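Side-chain contacts in mannan endo-1,6-alpha-mannosidase (Chaetomium thermophilum, PDB 6RY0), which probably hydrolyses alpha-1,6-mannosidic linkages and is thought to help transfer GPI-anchored glycoproteins into the fungal cell wall: residues G72-Y75 and W76-G80; P64-P67 and T68-K71; L49-K52 and G53-S56; G84-V87 and D88-H91. All coordinates share one frame; numbering follows the deposited sequence.

Contact 1 of 4, residues G72-Y75 and W76-G80; sequences GDYY and WWEGG. With CA (calcium ion), chain C.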
loop_
_atom_site.group_PDB
_atom_site.type_symbol
_atom_site.label_atom_id
_atom_site.label_comp_id
_atom_site.label_asym_id
_atom_site.label_seq_id
_atom_site.Cartn_x
_atom_site.Cartn_y
_atom_site.Cartn_z
ATOM N N GLY A 72 -2.188 18.418 -11.842
ATOM C CA GLY A 72 -3.127 17.788 -10.944
ATOM C C GLY A 72 -2.477 17.557 -9.599
ATOM O O GLY A 72 -1.329 17.916 -9.376
ATOM N N ASP A 73 -3.219 16.960 -8.692
ATOM C CA ASP A 73 -2.854 16.934 -7.274
ATOM C C ASP A 73 -1.953 15.784 -6.864
ATOM O O ASP A 73 -1.453 15.781 -5.737
ATOM C CB ASP A 73 -4.124 16.783 -6.455
ATOM C CG ASP A 73 -5.100 17.929 -6.646
ATOM O OD1 ASP A 73 -4.666 19.060 -6.431
ATOM O OD2 ASP A 73 -6.274 17.685 -6.981
ATOM N N TYR A 74 -1.763 14.786 -7.723
ATOM C CA TYR A 74 -1.299 13.472 -7.279
ATOM C C TYR A 74 0.011 13.077 -7.863
ATOM O O TYR A 74 0.310 13.369 -9.026
ATOM C CB TYR A 74 -2.384 12.421 -7.634
ATOM C CG TYR A 74 -3.751 12.841 -7.159
ATOM C CD1 TYR A 74 -4.079 12.876 -5.812
ATOM C CD2 TYR A 74 -4.714 13.281 -8.063
ATOM C CE1 TYR A 74 -5.318 13.349 -5.388
ATOM C CE2 TYR A 74 -5.942 13.753 -7.660
ATOM C CZ TYR A 74 -6.236 13.802 -6.310
ATOM O OH TYR A 74 -7.443 14.261 -5.829
ATOM N N TYR A 75 0.810 12.386 -7.071
ATOM C CA TYR A 75 2.103 11.860 -7.503
ATOM C C TYR A 75 1.982 10.443 -8.077
ATOM O O TYR A 75 1.008 9.727 -7.795
ATOM C CB TYR A 75 3.092 11.911 -6.329
ATOM C CG TYR A 75 3.488 13.311 -5.973
ATOM C CD1 TYR A 75 4.504 13.953 -6.656
ATOM C CD2 TYR A 75 2.834 14.015 -4.967
ATOM C CE1 TYR A 75 4.883 15.260 -6.318
ATOM C CE2 TYR A 75 3.217 15.303 -4.632
ATOM C CZ TYR A 75 4.243 15.905 -5.306
ATOM O OH TYR A 75 4.626 17.196 -4.984
ATOM N N TRP A 76 2.993 10.045 -8.833
ATOM C CA TRP A 76 3.059 8.758 -9.534
ATOM C C TRP A 76 2.722 7.569 -8.656
ATOM O O TRP A 76 1.972 6.676 -9.074
ATOM C CB TRP A 76 4.482 8.634 -10.080
ATOM C CG TRP A 76 4.838 7.376 -10.797
ATOM C CD1 TRP A 76 4.451 6.996 -12.060
ATOM C CD2 TRP A 76 5.731 6.362 -10.337
ATOM N NE1 TRP A 76 5.033 5.791 -12.393
ATOM C CE2 TRP A 76 5.847 5.406 -11.363
ATOM C CE3 TRP A 76 6.488 6.192 -9.182
ATOM C CZ2 TRP A 76 6.647 4.299 -11.252
ATOM C CZ3 TRP A 76 7.281 5.060 -9.070
ATOM C CH2 TRP A 76 7.368 4.141 -10.121
ATOM N N TRP A 77 3.258 7.506 -7.438
ATOM C CA TRP A 77 3.022 6.328 -6.624
ATOM C C TRP A 77 1.551 6.142 -6.318
ATOM O O TRP A 77 1.118 5.001 -6.099
ATOM C CB TRP A 77 3.810 6.432 -5.303
ATOM C CG TRP A 77 3.171 7.294 -4.315
ATOM C CD1 TRP A 77 3.188 8.660 -4.243
ATOM C CD2 TRP A 77 2.277 6.841 -3.283
ATOM N NE1 TRP A 77 2.358 9.081 -3.224
ATOM C CE2 TRP A 77 1.810 7.983 -2.600
ATOM C CE3 TRP A 77 1.841 5.575 -2.862
ATOM C CZ2 TRP A 77 0.953 7.894 -1.499
ATOM C CZ3 TRP A 77 1.010 5.498 -1.767
ATOM C CH2 TRP A 77 0.582 6.644 -1.109
ATOM N N GLU A 78 0.772 7.228 -6.275
ATOM C CA GLU A 78 -0.649 7.107 -5.942
ATOM C C GLU A 78 -1.420 6.441 -7.079
ATOM O O GLU A 78 -2.446 5.822 -6.850
ATOM C CB GLU A 78 -1.196 8.476 -5.541
ATOM C CG GLU A 78 -2.599 8.391 -4.963
ATOM C CD GLU A 78 -3.068 9.669 -4.303
ATOM O OE1 GLU A 78 -2.293 10.563 -3.987
ATOM O OE2 GLU A 78 -4.336 9.716 -4.058
ATOM N N GLY A 79 -0.900 6.555 -8.300
ATOM C CA GLY A 79 -1.438 5.760 -9.377
ATOM C C GLY A 79 -1.248 4.278 -9.111
ATOM O O GLY A 79 -2.153 3.470 -9.321
ATOM N N GLY A 80 -0.067 3.904 -8.636
ATOM C CA GLY A 80 0.184 2.526 -8.280
ATOM C C GLY A 80 -0.721 2.036 -7.160
ATOM O O GLY A 80 -1.220 0.898 -7.175
HETATM CA CA CA C . -4.030 20.933 -5.345
HETATM O O HOH W 1 0.094 11.864 -4.304
HETATM O O HOH W 2 -1.861 20.408 -6.171
HETATM O O HOH W 3 -4.078 21.345 -7.786
HETATM O O HOH W 4 -6.075 21.653 -5.974
HETATM O O HOH W 5 -2.566 20.207 -4.061
#
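Y75 O accepts the backbone N-H of E78 at 2.9 Å, where an extended run through Y74 and Y75 gives way to helix 76-93. The bond is bent, with 142° at the hydrogen, and the donor sits above the carbonyl plane instead of on a lone pair. Water 1 spans the same junction: it accepts from Y75 N and donates to E78 OE1, the latter at 2.7 Å, while lying at the edge of the Y75 ring.

E78 gets there with CG anti to its backbone N (chi1 -171°) and an extended chain beyond, which carries the carboxylate back over the junction. Its OE1 comes to the edge of the Y74 ring, 3.4 Å from Y74 CD1, with carboxylate and ring planes 74° apart. Over one face of that ring lies the CB of D73, and the phenol oxygen is held by S387 OG and A389 N. On the next residue, Y75 CB touches W77 CD1 at 3.9 Å, an apolar contact beside the turn; the indole of W77 reaches on to D319 through NE1 and packs against D129.

The end of D73 leads away from the helix and binds calcium through OD1 at 2.3 Å. Four waters and H385 O complete the metal's shell, and D73 OD2 accepts from S387 N, which helps fix the carboxylate's rotation.

One buried carboxylate thus closes the junction through a water and an aromatic edge, while the acid five residues earlier holds the metal, so the calcium site and the helix start share one short run of chain.

Contact 2 of 4, residues P64-P67 and T68-K71; sequences PGPP and TEHK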
loop_
_atom_site.group_PDB
_atom_site.type_symbol
_atom_site.label_atom_id
_atom_site.label_comp_id
_atom_site.label_asym_id
_atom_site.label_seq_id
_atom_site.Cartn_x
_atom_site.Cartn_y
_atom_site.Cartn_z
ATOM N N PRO A 64 -4.247 12.396 -12.113
ATOM C CA PRO A 64 -3.790 13.697 -12.592
ATOM C C PRO A 64 -2.644 14.260 -11.737
ATOM O O PRO A 64 -2.738 14.300 -10.502
ATOM C CB PRO A 64 -5.060 14.557 -12.527
ATOM C CG PRO A 64 -6.177 13.594 -12.735
ATOM C CD PRO A 64 -5.709 12.357 -11.963
ATOM N N GLY A 65 -1.604 14.741 -12.408
ATOM C CA GLY A 65 -0.441 15.219 -11.714
ATOM C C GLY A 65 0.779 15.047 -12.567
ATOM O O GLY A 65 0.675 14.632 -13.717
ATOM N N PRO A 66 1.949 15.321 -12.004
ATOM C CA PRO A 66 2.175 15.701 -10.604
ATOM C C PRO A 66 1.920 17.185 -10.352
ATOM O O PRO A 66 1.927 17.999 -11.287
ATOM C CB PRO A 66 3.635 15.363 -10.394
ATOM C CG PRO A 66 4.230 15.614 -11.764
ATOM C CD PRO A 66 3.205 15.207 -12.754
ATOM N N PRO A 67 1.732 17.542 -9.075
ATOM C CA PRO A 67 1.440 18.952 -8.780
ATOM C C PRO A 67 2.609 19.881 -9.067
ATOM O O PRO A 67 2.397 21.067 -9.309
ATOM C CB PRO A 67 1.098 18.937 -7.300
ATOM C CG PRO A 67 1.569 17.634 -6.780
ATOM C CD PRO A 67 1.555 16.675 -7.894
ATOM N N THR A 68 3.818 19.338 -9.104
ATOM C CA THR A 68 5.008 20.084 -9.487
ATOM C C THR A 68 4.933 20.605 -10.913
ATOM O O THR A 68 5.579 21.602 -11.225
ATOM C CB THR A 68 6.261 19.199 -9.342
ATOM O OG1 THR A 68 6.009 17.904 -9.917
ATOM C CG2 THR A 68 6.581 19.026 -7.880
ATOM N N GLU A 69 4.147 19.954 -11.763
ATOM C CA GLU A 69 3.933 20.379 -13.143
ATOM C C GLU A 69 2.561 21.042 -13.333
ATOM O O GLU A 69 2.144 21.341 -14.453
ATOM C CB GLU A 69 4.061 19.188 -14.086
ATOM C CG GLU A 69 5.450 18.615 -14.100
ATOM C CD GLU A 69 5.554 17.299 -14.842
ATOM O OE1 GLU A 69 4.760 17.069 -15.773
ATOM O OE2 GLU A 69 6.402 16.477 -14.477
ATOM N N HIS A 70 1.834 21.242 -12.233
ATOM C CA HIS A 70 0.487 21.833 -12.315
ATOM C C HIS A 70 -0.450 21.069 -13.234
ATOM O O HIS A 70 -1.330 21.644 -13.872
ATOM C CB HIS A 70 0.601 23.321 -12.599
ATOM C CG HIS A 70 1.386 24.011 -11.547
ATOM N ND1 HIS A 70 2.754 24.142 -11.586
ATOM C CD2 HIS A 70 0.990 24.552 -10.373
ATOM C CE1 HIS A 70 3.171 24.729 -10.481
ATOM N NE2 HIS A 70 2.117 24.999 -9.733
ATOM N N LYS A 71 -0.295 19.745 -13.214
ATOM C CA LYS A 71 -1.137 18.852 -13.997
ATOM C C LYS A 71 -2.228 18.216 -13.163
ATOM O O LYS A 71 -3.073 17.510 -13.725
ATOM C CB LYS A 71 -0.275 17.782 -14.675
ATOM C CG LYS A 71 0.565 18.342 -15.807
ATOM C CD LYS A 71 1.480 17.281 -16.446
ATOM C CE LYS A 71 2.206 17.843 -17.707
ATOM N NZ LYS A 71 3.047 16.859 -18.425
#
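Residues 67-69 form a short 3-10 turn, closed by a Schellman motif spanning P66 to K71, in the loop leading up to helix 76-93. P66 O takes the N-H of E69 at 3.0 Å, and P67 O takes that of H70 at the same distance, 3.0 Å. H70 sits in the left-handed region, so the chain reverses there and K71 N swings back toward P66 O; this outer bond is nearly straight but weak, at 3.4 Å. The peptide bond between G65 and P66 is cis.

The P66 ring is the pad against which two side chains lie. T68 OG1 comes at it about crosswise, 3.4 Å from P66 CG, with the hydroxyl between the backbone N and the carbonyl carbon (chi1 46°). E69, extended beyond CG, slants across the same ring, its OE2 3.6 Å from P66 CG. Its other oxygen, OE1, pairs with K71 NZ at 3.2 Å in a salt bridge whose hydrogen bond is weak, the lysine reaching it on a fully extended chain. Nearer the backbone, K71 CB rests 3.4 Å from G65 O. H70 turns its imidazole so that P67 O stands over the centre of one face.

With CG and CD gone, an alanine at P66 is likely to leave the E69 carboxylate freer to turn and T68 OG1 with less to rest on, and to disfavour the cis peptide.

On this exposed turn the backbone bonds set the shape, and the salt bridge adds an outer tie: E69 is probably held in place by both the proline carbons and the lysine's charge.

Contact 3 of 4, residues L49-K52 and G53-S56; sequences LFYK and GNQS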
loop_
_atom_site.group_PDB
_atom_site.type_symbol
_atom_site.label_atom_id
_atom_site.label_comp_id
_atom_site.label_asym_id
_atom_site.label_seq_id
_atom_site.Cartn_x
_atom_site.Cartn_y
_atom_site.Cartn_z
ATOM N N LEU A 49 -13.843 8.137 -11.947
ATOM C CA LEU A 49 -14.042 9.439 -12.570
ATOM C C LEU A 49 -12.792 10.328 -12.438
ATOM O O LEU A 49 -12.580 11.229 -13.252
ATOM C CB LEU A 49 -15.234 10.179 -11.977
ATOM C CG LEU A 49 -16.597 9.550 -12.249
ATOM C CD1 LEU A 49 -17.662 10.333 -11.459
ATOM C CD2 LEU A 49 -16.932 9.547 -13.726
ATOM N N PHE A 50 -11.977 10.127 -11.393
ATOM C CA PHE A 50 -10.769 10.928 -11.249
ATOM C C PHE A 50 -9.700 10.574 -12.277
ATOM O O PHE A 50 -8.792 11.366 -12.525
ATOM C CB PHE A 50 -10.182 10.737 -9.849
ATOM C CG PHE A 50 -11.021 11.325 -8.752
ATOM C CD1 PHE A 50 -10.913 12.659 -8.405
ATOM C CD2 PHE A 50 -11.880 10.538 -8.034
ATOM C CE1 PHE A 50 -11.685 13.195 -7.391
ATOM C CE2 PHE A 50 -12.668 11.081 -7.028
ATOM C CZ PHE A 50 -12.572 12.411 -6.710
ATOM N N TYR A 51 -9.747 9.354 -12.772
ATOM C CA TYR A 51 -8.699 8.759 -13.584
ATOM C C TYR A 51 -8.982 8.991 -15.064
ATOM O O TYR A 51 -10.048 8.651 -15.544
ATOM C CB TYR A 51 -8.633 7.271 -13.297
ATOM C CG TYR A 51 -7.626 6.537 -14.133
ATOM C CD1 TYR A 51 -6.267 6.661 -13.895
ATOM C CD2 TYR A 51 -8.029 5.674 -15.148
ATOM C CE1 TYR A 51 -5.334 5.969 -14.668
ATOM C CE2 TYR A 51 -7.112 4.984 -15.919
ATOM C CZ TYR A 51 -5.763 5.134 -15.676
ATOM O OH TYR A 51 -4.819 4.462 -16.390
ATOM N N LYS A 52 -8.006 9.564 -15.767
ATOM C CA LYS A 52 -8.127 9.882 -17.179
ATOM C C LYS A 52 -7.182 9.056 -18.035
ATOM O O LYS A 52 -7.163 9.234 -19.251
ATOM C CB LYS A 52 -7.813 11.387 -17.391
ATOM C CG LYS A 52 -8.509 12.334 -16.425
ATOM C CD LYS A 52 -9.979 12.161 -16.487
ATOM C CE LYS A 52 -10.691 13.215 -15.652
ATOM N NZ LYS A 52 -12.145 12.946 -15.621
ATOM N N GLY A 53 -6.397 8.166 -17.443
ATOM C CA GLY A 53 -5.289 7.562 -18.157
ATOM C C GLY A 53 -5.616 6.646 -19.276
ATOM O O GLY A 53 -4.744 6.322 -20.086
ATOM N N ASN A 54 -6.842 6.170 -19.315
ATOM C CA ASN A 54 -7.304 5.317 -20.402
ATOM C C ASN A 54 -7.851 6.098 -21.576
ATOM O O ASN A 54 -8.248 5.488 -22.558
ATOM C CB ASN A 54 -8.373 4.352 -19.887
ATOM C CG ASN A 54 -9.561 5.068 -19.316
ATOM O OD1 ASN A 54 -9.409 6.070 -18.582
ATOM N ND2 ASN A 54 -10.752 4.586 -19.638
ATOM N N GLN A 55 -7.909 7.426 -21.472
ATOM C CA GLN A 55 -8.455 8.245 -22.546
ATOM C C GLN A 55 -7.374 8.624 -23.531
ATOM O O GLN A 55 -6.195 8.696 -23.197
ATOM C CB GLN A 55 -9.060 9.499 -21.964
ATOM C CG GLN A 55 -10.230 9.218 -21.087
ATOM C CD GLN A 55 -10.848 10.469 -20.585
ATOM O OE1 GLN A 55 -10.636 11.559 -21.143
ATOM N NE2 GLN A 55 -11.624 10.346 -19.543
ATOM N N SER A 56 -7.804 8.874 -24.761
ATOM C CA SER A 56 -6.878 9.179 -25.832
ATOM C C SER A 56 -6.020 10.368 -25.432
ATOM O O SER A 56 -6.507 11.350 -24.890
ATOM C CB SER A 56 -7.643 9.490 -27.103
ATOM O OG SER A 56 -8.313 10.723 -26.954
HETATM O O HOH W 6 -11.625 7.776 -18.364
HETATM O O HOH W 7 -12.814 12.738 -18.262
#
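K52 O accepts the backbone N-H of Q55 at 3.0 Å, fairly straight at 162°, and so closes a tight reversal with G53 and N54 at its corners. The Y51 ring lies flat against that corner. A chi1 of 177° brings one face under G53: the nitrogen of G53 stands over the ring centre, and G53 CA makes a CH-pi contact 3.9 Å from the centroid. A CB on G53 would come within 2.5 Å of Y51 OH, so the closeness of the ring calls for glycine. The amide of N54 is turned nearly parallel to the ring, with its OD1 3.7 Å from Y51 CE2. At the far end Y51 OH takes the N-H of G61.

A valine at Y51 would probably leave G61 N without its mate and G53 without the aromatic face beneath it.

K52 and Q55 run side by side on the solvent side. K52 bends at chi2 to put NZ on L49 O at 3.0 Å, and NZ also donates to water 7, which accepts from Q55 NE2 as well; that same NE2 donates to water 6 at 2.8 Å.

K52 to Q55 form a type I beta turn, backed by an aromatic ring, in the loop that follows helix 33-48.

Contact 4 of 4, residues G84-V87 and D88-H91; sequences GTYV and DYWH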
loop_
_atom_site.group_PDB
_atom_site.type_symbol
_atom_site.label_atom_id
_atom_site.label_comp_id
_atom_site.label_asym_id
_atom_site.label_seq_id
_atom_site.Cartn_x
_atom_site.Cartn_y
_atom_site.Cartn_z
ATOM N N GLY A 84 -3.580 -1.075 -7.367
ATOM C CA GLY A 84 -3.741 -2.150 -6.407
ATOM C C GLY A 84 -5.121 -2.163 -5.767
ATOM O O GLY A 84 -5.701 -3.220 -5.526
ATOM N N THR A 85 -5.670 -0.985 -5.494
ATOM C CA THR A 85 -7.019 -0.896 -4.939
ATOM C C THR A 85 -8.032 -1.606 -5.845
ATOM O O THR A 85 -8.931 -2.296 -5.364
ATOM C CB THR A 85 -7.429 0.565 -4.718
ATOM O OG1 THR A 85 -6.493 1.192 -3.837
ATOM C CG2 THR A 85 -8.785 0.664 -4.071
ATOM N N TYR A 86 -7.880 -1.455 -7.165
ATOM C CA TYR A 86 -8.768 -2.079 -8.104
ATOM C C TYR A 86 -8.502 -3.568 -8.332
ATOM O O TYR A 86 -9.435 -4.319 -8.617
ATOM C CB TYR A 86 -8.815 -1.342 -9.461
ATOM C CG TYR A 86 -9.721 -0.122 -9.384
ATOM C CD1 TYR A 86 -9.281 1.072 -8.835
ATOM C CD2 TYR A 86 -11.033 -0.176 -9.840
ATOM C CE1 TYR A 86 -10.113 2.157 -8.723
ATOM C CE2 TYR A 86 -11.877 0.919 -9.737
ATOM C CZ TYR A 86 -11.411 2.074 -9.168
ATOM O OH TYR A 86 -12.184 3.190 -9.056
ATOM N N VAL A 87 -7.260 -3.999 -8.200
ATOM C CA VAL A 87 -6.980 -5.433 -8.169
ATOM C C VAL A 87 -7.706 -6.081 -6.991
ATOM O O VAL A 87 -8.336 -7.141 -7.121
ATOM C CB VAL A 87 -5.457 -5.663 -8.103
ATOM C CG1 VAL A 87 -5.123 -7.123 -7.844
ATOM C CG2 VAL A 87 -4.782 -5.197 -9.401
ATOM N N ASP A 88 -7.646 -5.428 -5.831
ATOM C CA ASP A 88 -8.397 -5.896 -4.661
ATOM C C ASP A 88 -9.909 -5.814 -4.892
ATOM O O ASP A 88 -10.637 -6.732 -4.521
ATOM C CB ASP A 88 -8.009 -5.150 -3.381
ATOM C CG ASP A 88 -7.054 -5.914 -2.502
ATOM O OD1 ASP A 88 -6.939 -7.155 -2.621
ATOM O OD2 ASP A 88 -6.431 -5.225 -1.642
ATOM N N TYR A 89 -10.382 -4.720 -5.480
ATOM C CA TYR A 89 -11.818 -4.561 -5.750
ATOM C C TYR A 89 -12.362 -5.750 -6.527
ATOM O O TYR A 89 -13.393 -6.330 -6.151
ATOM C CB TYR A 89 -12.073 -3.250 -6.487
ATOM C CG TYR A 89 -13.488 -3.126 -7.010
ATOM C CD1 TYR A 89 -14.535 -2.840 -6.174
ATOM C CD2 TYR A 89 -13.766 -3.331 -8.359
ATOM C CE1 TYR A 89 -15.855 -2.782 -6.662
ATOM C CE2 TYR A 89 -15.061 -3.288 -8.847
ATOM C CZ TYR A 89 -16.102 -3.037 -7.980
ATOM O OH TYR A 89 -17.411 -3.020 -8.383
ATOM N N TRP A 90 -11.699 -6.125 -7.617
ATOM C CA TRP A 90 -12.156 -7.262 -8.397
ATOM C C TRP A 90 -12.103 -8.550 -7.580
ATOM O O TRP A 90 -13.015 -9.373 -7.644
ATOM C CB TRP A 90 -11.337 -7.370 -9.684
ATOM C CG TRP A 90 -11.473 -8.703 -10.340
ATOM C CD1 TRP A 90 -12.516 -9.190 -11.086
ATOM C CD2 TRP A 90 -10.517 -9.762 -10.258
ATOM N NE1 TRP A 90 -12.245 -10.476 -11.483
ATOM C CE2 TRP A 90 -11.024 -10.854 -10.977
ATOM C CE3 TRP A 90 -9.285 -9.885 -9.612
ATOM C CZ2 TRP A 90 -10.321 -12.076 -11.084
ATOM C CZ3 TRP A 90 -8.603 -11.074 -9.704
ATOM C CH2 TRP A 90 -9.100 -12.144 -10.444
ATOM N N HIS A 91 -11.019 -8.753 -6.838
ATOM C CA HIS A 91 -10.871 -9.933 -6.002
ATOM C C HIS A 91 -12.004 -10.072 -4.985
ATOM O O HIS A 91 -12.435 -11.171 -4.671
ATOM C CB HIS A 91 -9.504 -9.843 -5.328
ATOM C CG HIS A 91 -9.211 -10.851 -4.277
ATOM N ND1 HIS A 91 -9.037 -12.182 -4.542
ATOM C CD2 HIS A 91 -8.955 -10.697 -2.957
ATOM C CE1 HIS A 91 -8.702 -12.812 -3.423
ATOM N NE2 HIS A 91 -8.646 -11.930 -2.438
#
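Y86 and Y89 sit one turn apart on helix 76-93, one of the helices of the (alpha/alpha)6 barrel to which family 76 enzymes belong. Four consecutive i to i+4 bonds run through this part of it: G84 O takes D88 N, T85 O takes Y89 N, Y86 O takes W90 N and V87 O takes H91 N. The shortest is Y89 N to T85 O at 2.8 Å.

Y89 can be followed outward. Its CB lies in the fork of two carbonyls, 3.5 Å from T85 O and 3.6 Å from Y86 O. With chi1 at 170° the ring swings out past Y86, where Y89 CD2 meets Y86 CD2 at 4.4 Å, a loose apolar touch. Farther out the side chain packs on R41 and A44 of helix 33-48 and on S400 of helix 389-401. At the tip, OH is hydrogen-bonded to D95 OD2. Y86 instead sends its own hydroxyl to A44 O and meets the Y98 ring edge to face, so the two tyrosines hold helix 33-48 from neighbouring positions.

D88 leaves on another side of the helix. It was modelled in two conformers; in one of them OD2 pairs with R329 and OD1 with N143 ND2, so these bonds, in a buried part of the chain, are not certain to be permanent. In that conformer its CB lies 3.6 Å from T85 O.

W90 turns the edge of its indole to the backbone: V87 O lies in the ring plane, 3.8 Å from W90 CE3.

Overall arrangement
Contacts 1 and 4 are buried and both use helix 76-93, the first at its start and the second well along it, with centres about 17 Å apart. Contact 2 is a surface turn, and contact 3 is only partly buried; both belong to the loop between helices 33-48 and 76-93. Contact 2 joins contact 1 directly, through Y74 N and P64 O and through P67 packed on Y75, and meets contact 3 where P64 CD packs on F50 O. Contact 2 rests on backbone bonds, proline carbons and a salt bridge; contact 3 adds waters and the buried Y51 face; contact 4 has regular helical bonding and aromatic rings; only contact 1 holds a metal.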